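Local coordinates for DUF1881 domain-containing protein (Neurospora crassa, PDB 5Z6D) that is abundant in fungal perithecia and pairs a betagamma-crystallin domain with an Ig-like domain, whose contacts with it leave the calcium-binding site inoperative, at residues A[91-96]-A[131-136]; A[161-166]-A[174-179]. The protein carries 1 engineered substitution. All blocks are in the same frame, centred on the assembly; numbering follows the deposited sequence.

Interaction 1 of 2, residues A[91-96]-A[131-136]; sequences RAISFL and GLVGIM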
loop_
_atom_site.group_PDB
_atom_site.type_symbol
_atom_site.label_atom_id
_atom_site.label_comp_id
_atom_site.label_asym_id
_atom_site.label_seq_id
_atom_site.Cartn_x
_atom_site.Cartn_y
_atom_site.Cartn_z
ATOM N N ARG A 91 9.906 2.245 0.135
ATOM C CA ARG A 91 9.081 1.200 -0.460
ATOM C C ARG A 91 7.646 1.201 0.017
ATOM O O ARG A 91 7.379 1.236 1.221
ATOM C CB ARG A 91 9.673 -0.171 -0.163
ATOM C CG ARG A 91 11.007 -0.417 -0.827
ATOM C CD ARG A 91 10.861 -0.435 -2.320
ATOM N NE ARG A 91 12.104 -0.830 -2.975
ATOM C CZ ARG A 91 12.215 -1.047 -4.279
ATOM N NH1 ARG A 91 11.152 -0.914 -5.061
ATOM N NH2 ARG A 91 13.382 -1.409 -4.799
ATOM N N ALA A 92 6.723 1.124 -0.937
ATOM C CA ALA A 92 5.337 0.828 -0.608
ATOM C C ALA A 92 5.194 -0.673 -0.445
ATOM O O ALA A 92 5.470 -1.442 -1.360
ATOM C CB ALA A 92 4.397 1.348 -1.680
ATOM N N ILE A 93 4.775 -1.086 0.747
ATOM C CA ILE A 93 4.513 -2.483 1.026
ATOM C C ILE A 93 3.062 -2.766 0.689
ATOM O O ILE A 93 2.151 -2.100 1.226
ATOM C CB ILE A 93 4.776 -2.855 2.504
ATOM C CG1 ILE A 93 6.170 -2.404 2.948
ATOM C CG2 ILE A 93 4.633 -4.364 2.715
ATOM C CD1 ILE A 93 6.409 -2.610 4.452
ATOM N N SER A 94 2.862 -3.761 -0.181
ATOM C CA SER A 94 1.525 -4.102 -0.661
ATOM C C SER A 94 1.249 -5.606 -0.663
ATOM O O SER A 94 2.145 -6.409 -0.912
ATOM C CB SER A 94 1.304 -3.535 -2.064
ATOM O OG SER A 94 2.209 -4.107 -2.994
ATOM N N PHE A 95 0.003 -5.962 -0.359
ATOM C CA PHE A 95 -0.482 -7.348 -0.341
ATOM C C PHE A 95 -1.603 -7.572 -1.350
ATOM O O PHE A 95 -2.439 -6.676 -1.555
ATOM C CB PHE A 95 -1.072 -7.719 1.021
ATOM C CG PHE A 95 -0.080 -8.031 2.094
ATOM C CD1 PHE A 95 1.266 -8.197 1.836
ATOM C CD2 PHE A 95 -0.554 -8.246 3.394
ATOM C CE1 PHE A 95 2.142 -8.504 2.860
ATOM C CE2 PHE A 95 0.314 -8.548 4.422
ATOM C CZ PHE A 95 1.658 -8.691 4.165
ATOM N N LEU A 96 -1.657 -8.771 -1.928
ATOM C CA LEU A 96 -2.840 -9.246 -2.649
ATOM C C LEU A 96 -3.268 -10.581 -2.026
ATOM O O LEU A 96 -2.452 -11.499 -1.905
ATOM C CB LEU A 96 -2.547 -9.396 -4.146
ATOM C CG LEU A 96 -3.737 -9.705 -5.062
ATOM C CD1 LEU A 96 -4.692 -8.530 -5.086
ATOM C CD2 LEU A 96 -3.246 -10.029 -6.458
ATOM N N GLY A 131 -3.336 -4.027 -2.049
ATOM C CA GLY A 131 -3.597 -3.074 -1.001
ATOM C C GLY A 131 -2.318 -2.620 -0.329
ATOM O O GLY A 131 -1.451 -3.429 -0.015
ATOM N N LEU A 132 -2.225 -1.319 -0.091
ATOM C CA LEU A 132 -1.088 -0.727 0.582
ATOM C C LEU A 132 -1.173 -1.041 2.072
ATOM O O LEU A 132 -2.134 -0.640 2.732
ATOM C CB LEU A 132 -1.066 0.785 0.342
ATOM C CG LEU A 132 0.045 1.554 1.052
ATOM C CD1 LEU A 132 1.406 1.267 0.416
ATOM C CD2 LEU A 132 -0.261 3.050 1.087
ATOM N N VAL A 133 -0.187 -1.767 2.602
ATOM C CA VAL A 133 -0.234 -2.184 4.003
ATOM C C VAL A 133 0.963 -1.669 4.803
ATOM O O VAL A 133 1.107 -1.964 6.007
ATOM C CB VAL A 133 -0.326 -3.734 4.143
ATOM C CG1 VAL A 133 -1.633 -4.270 3.529
ATOM C CG2 VAL A 133 0.881 -4.419 3.515
ATOM N N GLY A 134 1.826 -0.882 4.168
ATOM C CA GLY A 134 2.878 -0.234 4.941
ATOM C C GLY A 134 3.784 0.615 4.073
ATOM O O GLY A 134 3.727 0.513 2.845
ATOM N N ILE A 135 4.595 1.468 4.692
ATOM C CA ILE A 135 5.607 2.231 3.962
ATOM C C ILE A 135 6.910 2.068 4.720
ATOM O O ILE A 135 6.956 2.316 5.923
ATOM C CB ILE A 135 5.236 3.724 3.852
ATOM C CG1 ILE A 135 3.935 3.888 3.056
ATOM C CG2 ILE A 135 6.363 4.521 3.191
ATOM C CD1 ILE A 135 3.401 5.323 2.969
ATOM N N MET A 136 7.959 1.628 4.038
ATOM C CA MET A 136 9.229 1.394 4.719
ATOM C C MET A 136 10.372 2.050 3.990
ATOM O O MET A 136 10.674 1.681 2.861
ATOM C CB MET A 136 9.517 -0.095 4.852
ATOM C CG MET A 136 10.840 -0.363 5.571
ATOM S SD MET A 136 11.145 -2.101 5.933
ATOM C CE MET A 136 9.850 -2.450 7.129
#
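Strands 91-96 and 131-136 run antiparallel, with axes 4.5 Å apart at closest approach and N-to-C directions 139° apart, and a classic beta bulge shifts their register where Val133 and Gly134 both face Ile93. The Ile93 carbonyl serves both: Val133 N donates to Ile93 O at 2.7 Å, in the carbonyl plane, whereas Gly134 N reaches the same oxygen by a weak bond of 3.2 Å, bent to 135° at the hydrogen. Reciprocal backbone bonds join Arg91 to Met136 and Phe95 to Gly131 on either side of the bulge. Ile93 divides its branches between two partners. With CG1 beside the backbone N (chi1 -52°) and the chain extended beyond it, Ile93 CD1 lies 4.0 Å from Met136 CB. The other branch, Ile93 CG2, meets Val133 CG2 at 3.8 Å. Val133 CG2 also stands almost directly over the Phe95 ring, 4.0 Å from its centroid, in a CH-pi contact. An alanine in place of Ile93 would lack both CG2 and CD1, and the packing around Val133 and Met136 would probably loosen. On the opposite sheet face, Leu132 CD1 packs 3.7 Å from Ala92 CB, and Ile53 of strand 50-55 touches both residues. The chemistry thus implies a division of labour: the bulge keeps its amides bonded through one shared oxygen, while apolar side chains line both faces of a buried strand pair.

Interaction 2 of 2, residues A[161-166]-A[174-179]; sequences GSVYFE and VDVVEN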
loop_
_atom_site.group_PDB
_atom_site.type_symbol
_atom_site.label_atom_id
_atom_site.label_comp_id
_atom_site.label_asym_id
_atom_site.label_seq_id
_atom_site.Cartn_x
_atom_site.Cartn_y
_atom_site.Cartn_z
ATOM N N GLY A 161 -3.058 -13.299 14.111
ATOM C CA GLY A 161 -1.641 -13.262 14.403
ATOM C C GLY A 161 -1.036 -11.954 13.965
ATOM O O GLY A 161 -1.625 -10.893 14.157
ATOM N N SER A 162 0.161 -12.025 13.403
ATOM C CA SER A 162 0.815 -10.818 12.932
ATOM C C SER A 162 1.823 -11.131 11.846
ATOM O O SER A 162 2.184 -12.287 11.624
ATOM C CB SER A 162 1.501 -10.087 14.086
ATOM O OG SER A 162 2.474 -10.915 14.693
ATOM N N VAL A 163 2.235 -10.078 11.145
ATOM C CA VAL A 163 3.269 -10.176 10.129
ATOM C C VAL A 163 4.413 -9.267 10.563
ATOM O O VAL A 163 4.184 -8.212 11.162
ATOM C CB VAL A 163 2.742 -9.776 8.722
ATOM C CG1 VAL A 163 2.271 -8.311 8.696
ATOM C CG2 VAL A 163 3.802 -10.036 7.652
ATOM N N TYR A 164 5.638 -9.694 10.279
ATOM C CA TYR A 164 6.831 -8.954 10.635
ATOM C C TYR A 164 7.545 -8.572 9.344
ATOM O O TYR A 164 7.906 -9.434 8.554
ATOM C CB TYR A 164 7.721 -9.808 11.550
ATOM C CG TYR A 164 8.987 -9.151 12.068
ATOM C CD1 TYR A 164 8.941 -8.187 13.069
ATOM C CD2 TYR A 164 10.229 -9.515 11.571
ATOM C CE1 TYR A 164 10.099 -7.598 13.555
ATOM C CE2 TYR A 164 11.390 -8.933 12.048
ATOM C CZ TYR A 164 11.322 -7.975 13.035
ATOM O OH TYR A 164 12.481 -7.395 13.509
ATOM N N PHE A 165 7.684 -7.275 9.112
ATOM C CA PHE A 165 8.429 -6.745 7.969
ATOM C C PHE A 165 9.811 -6.295 8.389
ATOM O O PHE A 165 9.976 -5.638 9.417
ATOM C CB PHE A 165 7.715 -5.551 7.343
ATOM C CG PHE A 165 6.332 -5.850 6.844
ATOM C CD1 PHE A 165 6.130 -6.719 5.788
ATOM C CD2 PHE A 165 5.237 -5.229 7.420
ATOM C CE1 PHE A 165 4.848 -6.976 5.318
ATOM C CE2 PHE A 165 3.953 -5.476 6.953
ATOM C CZ PHE A 165 3.764 -6.343 5.899
ATOM N N GLU A 166 10.810 -6.616 7.582
ATOM C CA GLU A 166 12.139 -6.097 7.879
ATOM C C GLU A 166 12.845 -5.737 6.587
ATOM O O GLU A 166 12.569 -6.314 5.548
ATOM C CB GLU A 166 12.966 -7.111 8.690
ATOM C CG GLU A 166 13.375 -8.360 7.941
ATOM C CD GLU A 166 14.255 -9.277 8.783
ATOM O OE1 GLU A 166 14.410 -9.009 9.995
ATOM O OE2 GLU A 166 14.791 -10.264 8.235
ATOM N N VAL A 174 12.077 -5.296 0.880
ATOM C CA VAL A 174 11.336 -5.582 2.103
ATOM C C VAL A 174 11.097 -7.083 2.183
ATOM O O VAL A 174 10.742 -7.717 1.186
ATOM C CB VAL A 174 9.991 -4.833 2.147
ATOM C CG1 VAL A 174 9.143 -5.282 3.349
ATOM C CG2 VAL A 174 10.222 -3.332 2.183
ATOM N N ASP A 175 11.310 -7.659 3.365
ATOM C CA ASP A 175 11.049 -9.071 3.592
ATOM C C ASP A 175 9.888 -9.267 4.558
ATOM O O ASP A 175 9.788 -8.573 5.581
ATOM C CB ASP A 175 12.272 -9.777 4.166
ATOM C CG ASP A 175 13.349 -10.011 3.142
ATOM O OD1 ASP A 175 13.207 -9.523 2.004
ATOM O OD2 ASP A 175 14.346 -10.676 3.492
ATOM N N VAL A 176 9.019 -10.209 4.221
ATOM C CA VAL A 176 8.067 -10.748 5.174
ATOM C C VAL A 176 8.750 -11.888 5.909
ATOM O O VAL A 176 9.224 -12.835 5.284
ATOM C CB VAL A 176 6.788 -11.250 4.484
ATOM C CG1 VAL A 176 5.963 -12.089 5.440
ATOM C CG2 VAL A 176 5.971 -10.074 3.952
ATOM N N VAL A 177 8.826 -11.781 7.231
ATOM C CA VAL A 177 9.358 -12.853 8.050
ATOM C C VAL A 177 8.205 -13.641 8.657
ATOM O O VAL A 177 7.428 -13.110 9.452
ATOM C CB VAL A 177 10.259 -12.319 9.163
ATOM C CG1 VAL A 177 10.876 -13.479 9.934
ATOM C CG2 VAL A 177 11.337 -11.430 8.570
ATOM N N GLU A 178 8.084 -14.902 8.260
ATOM C CA GLU A 178 7.035 -15.762 8.787
ATOM C C GLU A 178 7.487 -16.411 10.093
ATOM O O GLU A 178 8.060 -17.496 10.082
ATOM C CB GLU A 178 6.655 -16.836 7.762
ATOM C CG GLU A 178 6.259 -16.288 6.389
ATOM C CD GLU A 178 5.530 -17.318 5.538
ATOM O OE1 GLU A 178 5.448 -18.493 5.961
ATOM O OE2 GLU A 178 5.027 -16.952 4.454
ATOM N N ASN A 179 7.235 -15.743 11.215
ATOM C CA ASN A 179 7.632 -16.281 12.513
ATOM C C ASN A 179 6.471 -16.993 13.205
ATOM O O ASN A 179 5.495 -17.359 12.552
ATOM C CB ASN A 179 8.213 -15.176 13.405
ATOM C CG ASN A 179 7.254 -14.021 13.630
ATOM O OD1 ASN A 179 6.041 -14.204 13.738
ATOM N ND2 ASN A 179 7.807 -12.818 13.725
HETATM O O HOH W 1 4.981 -11.067 13.668
HETATM O O HOH W 2 5.187 -13.050 11.472
#
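The N-H of Val177 points almost straight at Tyr164 O, 2.8 Å from N to O and nearly along the C=O axis, and Glu166 and Asp175 exchange two further backbone bonds across the antiparallel pair. Tyr164, its CG anti to the backbone N (chi1 -177°), lies alongside Val177, and Val177 CB meets the ring edge in plane, 3.7 Å from Tyr164 CD2. Val177 CG2 turns instead to the Glu166 carboxylate, 3.6 Å from Glu166 CD. On the other face of the hairpin Val176 spreads its methyls, Val176 CG2 sitting at the ring edge 3.6 Å from Phe165 CE1 and Val176 CG1 touching Val163 CG2. A water bridges the far end, bonded to Ser162 OG at 2.7 Å and weakly to Asn179 ND2, while Asn179 OD1 accepts from His181 N. Asp175 OD2 stands 4.8 Å from Glu166 OE2, a like-charge approach that the salt bridge from Arg190 to Asp175 OD1 would probably ease; Asn168 ND2 hydrogen-bonds to Asp175 OD2. Strand 157-168 lies between strand 143-151, to which Val163 and Phe165 are bonded through their backbones, and strand 173-177, the outermost strand on this side of the sheet within the chain.

In the fold
The two contacts belong to different sheets of the Ig-like part, and their centres lie 12 Å apart. Phe165 is the main joint where the sheets pack: Phe165 CZ is 3.6 Å from Phe95 CZ. Phe165 CE1 lies 3.7 Å from Ile93 CG2, and Phe165 CB packs on Met136 CE. Val174 adds a flank, Val174 CG2 being 4.0 Å from Arg91 CB. Interaction 2 thus covers part of one face of interaction 1, whose other face turns to the betagamma-crystallin domain. There the Leu132 side chain is about 8 Å from that of Gln56, a calcium-site residue with no calcium bound here, whereas interaction 2 lies away from that site.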